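Local coordinates for putative uncharacterized protein (PDB 3UP9), which probably serves as an NlpA-family lipoprotein that binds L-methionine for uptake, and holds selenomethionine in this crystal, at residues G12-P15 with S16-K20; L22-I25 with N26-A30; Y42-Y45 with V46-N49; G182-I185 with S186-L190. All coordinates share one frame; numbering follows the deposited sequence.

Interaction 1: residues G12-P15 with S16-K20; sequences GATP and SPHAK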
# COMPACT_ATOMS: atom_id res chain seq x y z
N GLY A 12 0.54 -14.17 -1.51
CA GLY A 12 0.41 -13.16 -2.53
C GLY A 12 0.91 -11.80 -2.08
O GLY A 12 0.70 -11.40 -0.95
N ALA A 13 1.59 -11.07 -2.96
CA ALA A 13 2.29 -9.86 -2.54
C ALA A 13 2.47 -8.97 -3.74
O ALA A 13 2.65 -9.47 -4.84
CB ALA A 13 3.64 -10.19 -1.94
N THR A 14 2.39 -7.66 -3.54
CA THR A 14 2.77 -6.71 -4.61
C THR A 14 4.29 -6.78 -4.77
O THR A 14 5.02 -7.16 -3.84
CB THR A 14 2.25 -5.27 -4.36
OG1 THR A 14 2.45 -4.92 -2.98
CG2 THR A 14 0.74 -5.16 -4.77
N PRO A 15 4.81 -6.44 -5.94
CA PRO A 15 6.26 -6.77 -6.07
C PRO A 15 7.23 -6.02 -5.15
O PRO A 15 8.19 -6.63 -4.67
CB PRO A 15 6.57 -6.43 -7.51
CG PRO A 15 5.26 -6.47 -8.20
CD PRO A 15 4.20 -6.13 -7.23
N SER A 16 7.02 -4.72 -4.95
CA SER A 16 7.96 -3.93 -4.13
C SER A 16 7.18 -3.02 -3.21
O SER A 16 6.31 -2.30 -3.66
CB SER A 16 8.92 -3.11 -5.00
OG SER A 16 9.94 -2.60 -4.20
N PRO A 17 7.48 -3.05 -1.92
CA PRO A 17 8.47 -3.84 -1.17
C PRO A 17 8.13 -5.32 -0.85
O PRO A 17 9.03 -6.11 -0.49
CB PRO A 17 8.61 -3.07 0.15
CG PRO A 17 7.27 -2.44 0.35
CD PRO A 17 6.78 -2.08 -1.04
N HIS A 18 6.85 -5.68 -0.96
CA HIS A 18 6.34 -6.86 -0.30
C HIS A 18 6.99 -8.14 -0.80
O HIS A 18 7.53 -8.88 -0.00
CB HIS A 18 4.81 -6.94 -0.40
CG HIS A 18 4.12 -5.66 0.01
ND1 HIS A 18 4.08 -4.60 -0.80
CD2 HIS A 18 3.47 -5.29 1.19
CE1 HIS A 18 3.43 -3.60 -0.15
NE2 HIS A 18 3.08 -4.03 1.06
N ALA A 19 6.97 -8.40 -2.10
CA ALA A 19 7.62 -9.61 -2.60
C ALA A 19 9.11 -9.60 -2.33
O ALA A 19 9.67 -10.63 -2.01
CB ALA A 19 7.32 -9.92 -4.07
N LYS A 20 9.78 -8.46 -2.40
CA LYS A 20 11.22 -8.42 -2.04
C LYS A 20 11.50 -8.82 -0.57
O LYS A 20 12.42 -9.57 -0.27
CB LYS A 20 11.82 -7.03 -2.33
CG LYS A 20 11.79 -6.65 -3.78
CD LYS A 20 12.64 -5.42 -4.10
CE LYS A 20 12.98 -5.27 -5.60
NZ LYS A 20 14.36 -5.66 -6.07
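Thr14 O accepts from Ala19 N at 2.9 Å (N-H...O 154°), a bond that joins the end of the strand to the first turn of the helix. Packing is close on the inner side of this turn. Ala13 CB lies 3.8 Å from His18 CB and 4.3 Å from Ala19 CB, so three small carbon groups fill the corner where strand gives way to helix. Beside them Thr14 and His18 run side by side in the same direction, with Thr14 OG1 2.7 Å from His18 ND1. Thr14 places its hydroxyl between the backbone N and the carbonyl carbon (chi1 43°), which turns it to the imidazole rather than to the helix start. This is the first strand-to-helix connection of a beta-alpha-beta crossover in a periplasmic-binding-protein fold: strand 7-13 leads into helix 15-28, which returns to the parallel strand 35-41. A cis peptide before Pro17 and a wide pi-type turn shape the beginning of the helix, and Pro17 CG rests 3.9 Å above one face of the His18 ring, toward its rim. NE2 of His18 is hydrogen-bonded to Asn202 OD1, Phe61 meets the ring edge-to-face, and His18 itself touches the bound selenomethionine. With the imidazole cut back to an alanine here, Asn202 would probably lose its NE2 partner and a gap would be likely to open beside the ligand. The outer side is looser: Lys20 N reaches Pro15 O only weakly at 3.3 Å, while Lys20 CG merely brushes that oxygen at 3.7 Å and the exposed chain leads away.

Interaction 2: residues L22-I25 with N26-A30; sequences LTYI and NDNLA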
# COMPACT_ATOMS: atom_id res chain seq x y z
N LEU A 22 9.56 -10.64 1.29
CA LEU A 22 9.24 -12.09 1.40
C LEU A 22 10.35 -12.96 0.80
O LEU A 22 10.54 -14.07 1.25
CB LEU A 22 7.89 -12.46 0.78
CG LEU A 22 6.61 -11.91 1.40
CD1 LEU A 22 5.45 -12.31 0.50
CD2 LEU A 22 6.45 -12.37 2.85
N THR A 23 11.11 -12.43 -0.17
CA THR A 23 12.13 -13.18 -0.86
C THR A 23 13.38 -13.19 0.08
O THR A 23 13.97 -14.25 0.28
CB THR A 23 12.40 -12.62 -2.27
OG1 THR A 23 11.20 -12.75 -3.05
CG2 THR A 23 13.54 -13.37 -2.99
N TYR A 24 13.70 -12.05 0.72
CA TYR A 24 14.73 -12.03 1.74
C TYR A 24 14.43 -13.11 2.80
O TYR A 24 15.28 -13.94 3.12
CB TYR A 24 14.90 -10.64 2.38
CG TYR A 24 15.77 -10.72 3.59
CD1 TYR A 24 17.13 -10.82 3.48
CD2 TYR A 24 15.21 -10.81 4.83
CE1 TYR A 24 17.94 -10.90 4.60
CE2 TYR A 24 15.99 -10.94 5.95
CZ TYR A 24 17.34 -10.96 5.85
OH TYR A 24 18.09 -11.11 6.99
N ILE A 25 13.20 -13.13 3.30
CA ILE A 25 12.81 -14.11 4.31
C ILE A 25 12.96 -15.54 3.76
O ILE A 25 13.55 -16.41 4.36
CB ILE A 25 11.35 -13.90 4.81
CG1 ILE A 25 11.25 -12.62 5.62
CG2 ILE A 25 10.87 -15.11 5.60
CD1 ILE A 25 9.84 -12.14 5.94
N ASN A 26 12.42 -15.78 2.59
CA ASN A 26 12.56 -17.09 2.02
C ASN A 26 14.00 -17.58 1.90
O ASN A 26 14.33 -18.72 2.16
CB ASN A 26 11.86 -17.14 0.66
CG ASN A 26 11.46 -18.54 0.29
OD1 ASN A 26 10.98 -19.29 1.15
ND2 ASN A 26 11.66 -18.91 -0.97
N ASP A 27 14.87 -16.71 1.45
CA ASP A 27 16.20 -17.14 1.09
C ASP A 27 17.09 -17.14 2.32
O ASP A 27 18.12 -17.79 2.31
CB ASP A 27 16.83 -16.18 0.07
CG ASP A 27 16.13 -16.20 -1.32
OD1 ASP A 27 15.33 -17.10 -1.65
OD2 ASP A 27 16.47 -15.28 -2.10
N ASN A 28 16.73 -16.36 3.35
CA ASN A 28 17.62 -16.21 4.50
C ASN A 28 17.14 -16.82 5.82
O ASN A 28 17.97 -17.33 6.60
CB ASN A 28 18.01 -14.74 4.66
CG ASN A 28 18.90 -14.28 3.55
OD1 ASN A 28 20.08 -14.50 3.59
ND2 ASN A 28 18.33 -13.71 2.55
N LEU A 29 15.82 -16.81 6.03
CA LEU A 29 15.20 -17.14 7.35
C LEU A 29 14.20 -18.33 7.36
O LEU A 29 14.01 -18.97 8.38
CB LEU A 29 14.51 -15.88 7.92
CG LEU A 29 15.33 -14.57 8.05
CD1 LEU A 29 14.44 -13.43 8.61
CD2 LEU A 29 16.63 -14.82 8.85
N ALA A 30 13.56 -18.66 6.25
CA ALA A 30 12.45 -19.60 6.29
C ALA A 30 12.89 -20.99 6.67
O ALA A 30 12.23 -21.61 7.49
CB ALA A 30 11.66 -19.62 4.99
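Tyr24 O is gripped twice by one residue, Asn28. Asn28 N approaches Tyr24 O at 2.8 Å, nearly along the C=O axis, and Asn28 ND2 reaches the same Tyr24 O at 3.1 Å in the carbonyl plane, on a lone pair. That second bond is fairly straight (155°), and the oxygen lies almost in the amide plane, so the amide is fixed in rotation. The carboxamide is brought back over the preceding turn because Asn28 CG stands anti to its own carbonyl carbon, beside the backbone N (chi1 -69°). Asn28 CB itself sits over one face of the Tyr24 ring, a CH-pi contact with CB 4.2 Å from the ring centroid. The two side chains cross at about a right angle, yet ring and amide planes are only 23° apart. Leu29 touches the ring elsewhere, its CD1 4.0 Å from Tyr24 CE2. The next carbonyl is shared as well: Ile25 O accepts from Leu29 N at 2.8 Å and from Ala30 N at 2.9 Å, the two donors coming from opposite faces of the carbonyl plane. This fork of an i+4 and an i+5 bond marks the last turn of helix 15-28, where Leu29 leaves helical geometry. Thr23 and Asp27 run side by side along the surface, Thr23 CG2 3.6 Å from Asp27 OD2. Ile25 turns inward onto Leu222 and Val228 of helices 213-223 and 226-235, Tyr24 stacks on Tyr231, and Leu22 settles against Val11 and Ile39 of parallel strands 7-13 and 35-41.

Interaction 3: residues Y42-Y45 with V46-N49; sequences YTDY and VQPN. With MSE (selenomethionine), chain B.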
# COMPACT_ATOMS: atom_id res chain seq x y z
N TYR A 42 1.35 -9.86 -7.35
CA TYR A 42 0.04 -9.34 -7.81
C TYR A 42 0.33 -7.88 -8.07
O TYR A 42 1.17 -7.29 -7.35
CB TYR A 42 -1.03 -9.52 -6.74
CG TYR A 42 -1.71 -10.86 -6.70
CD1 TYR A 42 -2.85 -11.10 -7.45
CD2 TYR A 42 -1.20 -11.91 -5.90
CE1 TYR A 42 -3.47 -12.35 -7.42
CE2 TYR A 42 -1.83 -13.16 -5.87
CZ TYR A 42 -2.95 -13.37 -6.64
OH TYR A 42 -3.54 -14.60 -6.63
N THR A 43 -0.33 -7.27 -9.06
CA THR A 43 -0.06 -5.84 -9.36
C THR A 43 -1.25 -4.89 -9.05
O THR A 43 -1.10 -3.68 -9.18
CB THR A 43 0.50 -5.61 -10.77
OG1 THR A 43 -0.24 -6.32 -11.68
CG2 THR A 43 2.01 -6.09 -10.95
N ASP A 44 -2.39 -5.42 -8.64
CA ASP A 44 -3.53 -4.62 -8.21
C ASP A 44 -4.04 -5.09 -6.81
O ASP A 44 -3.56 -6.08 -6.27
CB ASP A 44 -4.67 -4.60 -9.25
CG ASP A 44 -5.72 -5.65 -8.98
OD1 ASP A 44 -5.35 -6.62 -8.32
OD2 ASP A 44 -6.92 -5.50 -9.38
N TYR A 45 -5.02 -4.36 -6.26
CA TYR A 45 -5.41 -4.50 -4.87
C TYR A 45 -6.57 -5.46 -4.66
O TYR A 45 -6.65 -6.06 -3.60
CB TYR A 45 -5.72 -3.13 -4.28
CG TYR A 45 -4.52 -2.17 -4.07
CD1 TYR A 45 -3.23 -2.65 -3.96
CD2 TYR A 45 -4.73 -0.79 -3.90
CE1 TYR A 45 -2.17 -1.81 -3.74
CE2 TYR A 45 -3.67 0.08 -3.65
CZ TYR A 45 -2.39 -0.44 -3.58
OH TYR A 45 -1.31 0.36 -3.31
N VAL A 46 -7.44 -5.59 -5.67
CA VAL A 46 -8.63 -6.41 -5.62
C VAL A 46 -8.30 -7.92 -5.56
O VAL A 46 -8.81 -8.68 -4.73
CB VAL A 46 -9.59 -6.07 -6.82
CG1 VAL A 46 -10.73 -7.05 -6.87
CG2 VAL A 46 -10.14 -4.65 -6.68
N GLN A 47 -7.36 -8.30 -6.39
CA GLN A 47 -7.09 -9.68 -6.69
C GLN A 47 -6.49 -10.53 -5.58
O GLN A 47 -6.91 -11.65 -5.42
CB GLN A 47 -6.15 -9.68 -7.90
CG GLN A 47 -6.65 -10.42 -9.07
CD GLN A 47 -7.31 -9.56 -10.08
OE1 GLN A 47 -8.54 -9.49 -10.10
NE2 GLN A 47 -6.52 -8.99 -10.99
N PRO A 48 -5.51 -10.03 -4.80
CA PRO A 48 -4.99 -10.83 -3.66
C PRO A 48 -6.01 -11.18 -2.56
O PRO A 48 -5.94 -12.24 -1.96
CB PRO A 48 -3.91 -9.91 -3.03
CG PRO A 48 -3.57 -8.94 -4.09
CD PRO A 48 -4.81 -8.73 -4.90
N ASN A 49 -6.95 -10.28 -2.31
CA ASN A 49 -7.95 -10.53 -1.29
C ASN A 49 -8.97 -11.57 -1.83
O ASN A 49 -9.32 -12.51 -1.11
CB ASN A 49 -8.60 -9.23 -0.79
CG ASN A 49 -7.89 -8.62 0.44
OD1 ASN A 49 -6.96 -9.21 1.00
ND2 ASN A 49 -8.33 -7.39 0.86
N MSE B . 1.27 -0.85 -0.28
CA MSE B . 0.15 0.11 -0.18
C MSE B . 0.37 1.18 0.86
O MSE B . 1.00 0.91 1.91
OXT MSE B . -0.11 2.30 0.61
CB MSE B . -1.13 -0.62 0.15
CG MSE B . -2.40 0.28 0.14
SE MSE B . -3.95 -0.75 0.60
CE MSE B . -3.93 -2.23 -0.75
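The loop Tyr42-Tyr45, which follows strand 35-41, turns into helix 46-53 at Val46-Asn49, and the turn brings Asp44 O to 3.2 Å from Pro48 CD. Gln47 N points back to Asp44 OD1 at 3.3 Å and 160°, a capping bond that uses the syn side of the carboxylate. Asp44 OD1 also lies 3.2 Å from Gln47 CB. Tyr42 lays its ring across the same turn; Pro48 CA is 4.2 Å above the plane, over the ring centre, while Tyr42 CD1 meets Gln47 CB at 3.6 Å. On the ligand side Tyr45 turns away from the helix, its CG anti to the carbonyl carbon (chi1 -70°), and presents a ring face to selenomethionine. The ligand methyl CE sits 3.2 Å above the plane, over the ring centre, and Phe177 meets the same tyrosine ring. Were an alanine in its place, the selenium-bound methyl would probably lose the aromatic face that covers it, leaving a gap on that side of the pocket. The chemistry divides accordingly: a carboxylate meets a backbone N-H at the helix start, and an aromatic face meets the apolar end of the amino acid, consistent with a methionine-binding pocket.

Interaction 4: residues G182-I185 with S186-L190; sequences GKTI and SGDAL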
# COMPACT_ATOMS: atom_id res chain seq x y z
N GLY A 182 9.58 3.25 -10.99
CA GLY A 182 10.93 3.78 -10.87
C GLY A 182 10.97 5.05 -10.02
O GLY A 182 11.88 5.84 -10.12
N LYS A 183 9.98 5.27 -9.19
CA LYS A 183 9.92 6.50 -8.43
C LYS A 183 10.23 6.26 -6.94
O LYS A 183 10.06 5.17 -6.43
CB LYS A 183 8.56 7.14 -8.66
CG LYS A 183 8.35 7.40 -10.15
CD LYS A 183 7.15 8.28 -10.42
CE LYS A 183 7.04 8.56 -11.91
NZ LYS A 183 8.38 8.52 -12.53
N THR A 184 10.72 7.27 -6.26
CA THR A 184 10.97 7.18 -4.84
C THR A 184 10.40 8.43 -4.14
O THR A 184 10.12 9.42 -4.77
CB THR A 184 12.49 7.05 -4.59
OG1 THR A 184 13.10 8.32 -4.84
CG2 THR A 184 13.17 5.92 -5.46
N ILE A 185 10.24 8.40 -2.82
CA ILE A 185 9.78 9.55 -2.05
C ILE A 185 10.83 10.64 -2.09
O ILE A 185 10.56 11.77 -2.43
CB ILE A 185 9.39 9.14 -0.61
CG1 ILE A 185 8.00 8.48 -0.65
CG2 ILE A 185 9.39 10.33 0.37
CD1 ILE A 185 6.83 9.39 -1.01
N SER A 186 12.04 10.31 -1.74
CA SER A 186 13.06 11.31 -1.67
C SER A 186 13.23 12.02 -3.01
O SER A 186 13.42 13.25 -3.07
CB SER A 186 14.36 10.67 -1.24
OG SER A 186 15.40 11.59 -1.41
N GLY A 187 13.26 11.23 -4.08
CA GLY A 187 13.66 11.76 -5.39
C GLY A 187 12.50 12.38 -6.15
O GLY A 187 12.70 13.33 -6.89
N ASP A 188 11.28 11.88 -5.93
CA ASP A 188 10.16 12.24 -6.82
C ASP A 188 8.87 12.74 -6.23
O ASP A 188 8.07 13.23 -7.01
CB ASP A 188 9.80 11.01 -7.65
CG ASP A 188 10.95 10.57 -8.53
OD1 ASP A 188 11.14 11.27 -9.57
OD2 ASP A 188 11.63 9.57 -8.17
N ALA A 189 8.62 12.58 -4.93
CA ALA A 189 7.34 13.06 -4.31
C ALA A 189 7.35 14.57 -4.14
O ALA A 189 8.35 15.13 -3.67
CB ALA A 189 7.07 12.39 -2.98
N LEU A 190 6.27 15.23 -4.55
CA LEU A 190 6.12 16.69 -4.41
C LEU A 190 5.66 17.05 -3.00
O LEU A 190 6.04 18.09 -2.46
CB LEU A 190 5.14 17.27 -5.44
CG LEU A 190 5.65 17.59 -6.84
CD1 LEU A 190 5.99 16.31 -7.60
CD2 LEU A 190 4.57 18.37 -7.58
O HOH W 1 8.60 11.75 -11.42
O HOH W 2 14.04 8.53 -7.79
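Thr184 and Asp188 exchange bonds across the first turn of the short helix 185-188. The backbone N of Thr184 gives its hydrogen to Asp188 OD2 at 3.1 Å (164°), on the anti side of the carboxylate, and Asp188 N answers to Thr184 O at 3.0 Å from above the carbonyl plane. Thr184 OG1 takes up a third N-H, that of Gly187, at 3.0 Å. This is the N-cap bond, possible because the hydroxyl stands between the backbone N and the carbonyl carbon (chi1 73°), facing the first turn. The exchange resembles a capping box, but the answering carboxylate comes one residue later than that motif requires. Ile185 N, also at the helix start, finds Ser240 OG, and Ala189 N closes the turn on Ile185 O at 3.3 Å. Alongside this bond, Ile185 CD1 packs on Ala189 CB at 3.6 Å, and Ala189 in turn leans on Phe93 of strand 91-93. One water lies between the two polar side chains, donating to Asp188 OD2 at 2.7 Å and sitting 3.1 Å from Thr184 OG1. A second water stands between Asp188 OD1 and Lys183 NZ, its bond to the lysine weak. Just before, Gly182 with its positive phi is the C-prime residue of a Schellman motif that ends helix 175-180, so one helix closes and the next opens within a few residues. Asp188 OD2 thus receives a backbone N-H and a water, while Lys183 NZ, of opposite charge but 4.9 Å from Asp188 OD1, probably steadies the carboxylate only modestly.

Overall arrangement
Interactions 1, 2, 3 and 4 follow in series along the chain. The first two share helix 15-28, one at its start and one at its end, centres about 12 Å apart, and touch where Ala13 CB packs on Leu22 CD1. Interaction 3 follows strand 35-41, which pairs in parallel with strand 7-13; its centre is about 11 Å from that of interaction 1, and Ala13 O probably bonds Tyr42 N. Interactions 1 and 3 supply the pocket through His18 and Tyr45, so two neighbouring parallel strands lead to the ligand, whereas interactions 2 and 4 lie away from it. Interaction 4 stands apart, about 27 Å from interaction 2 between centres, on a surface turn beside the five-stranded sheet.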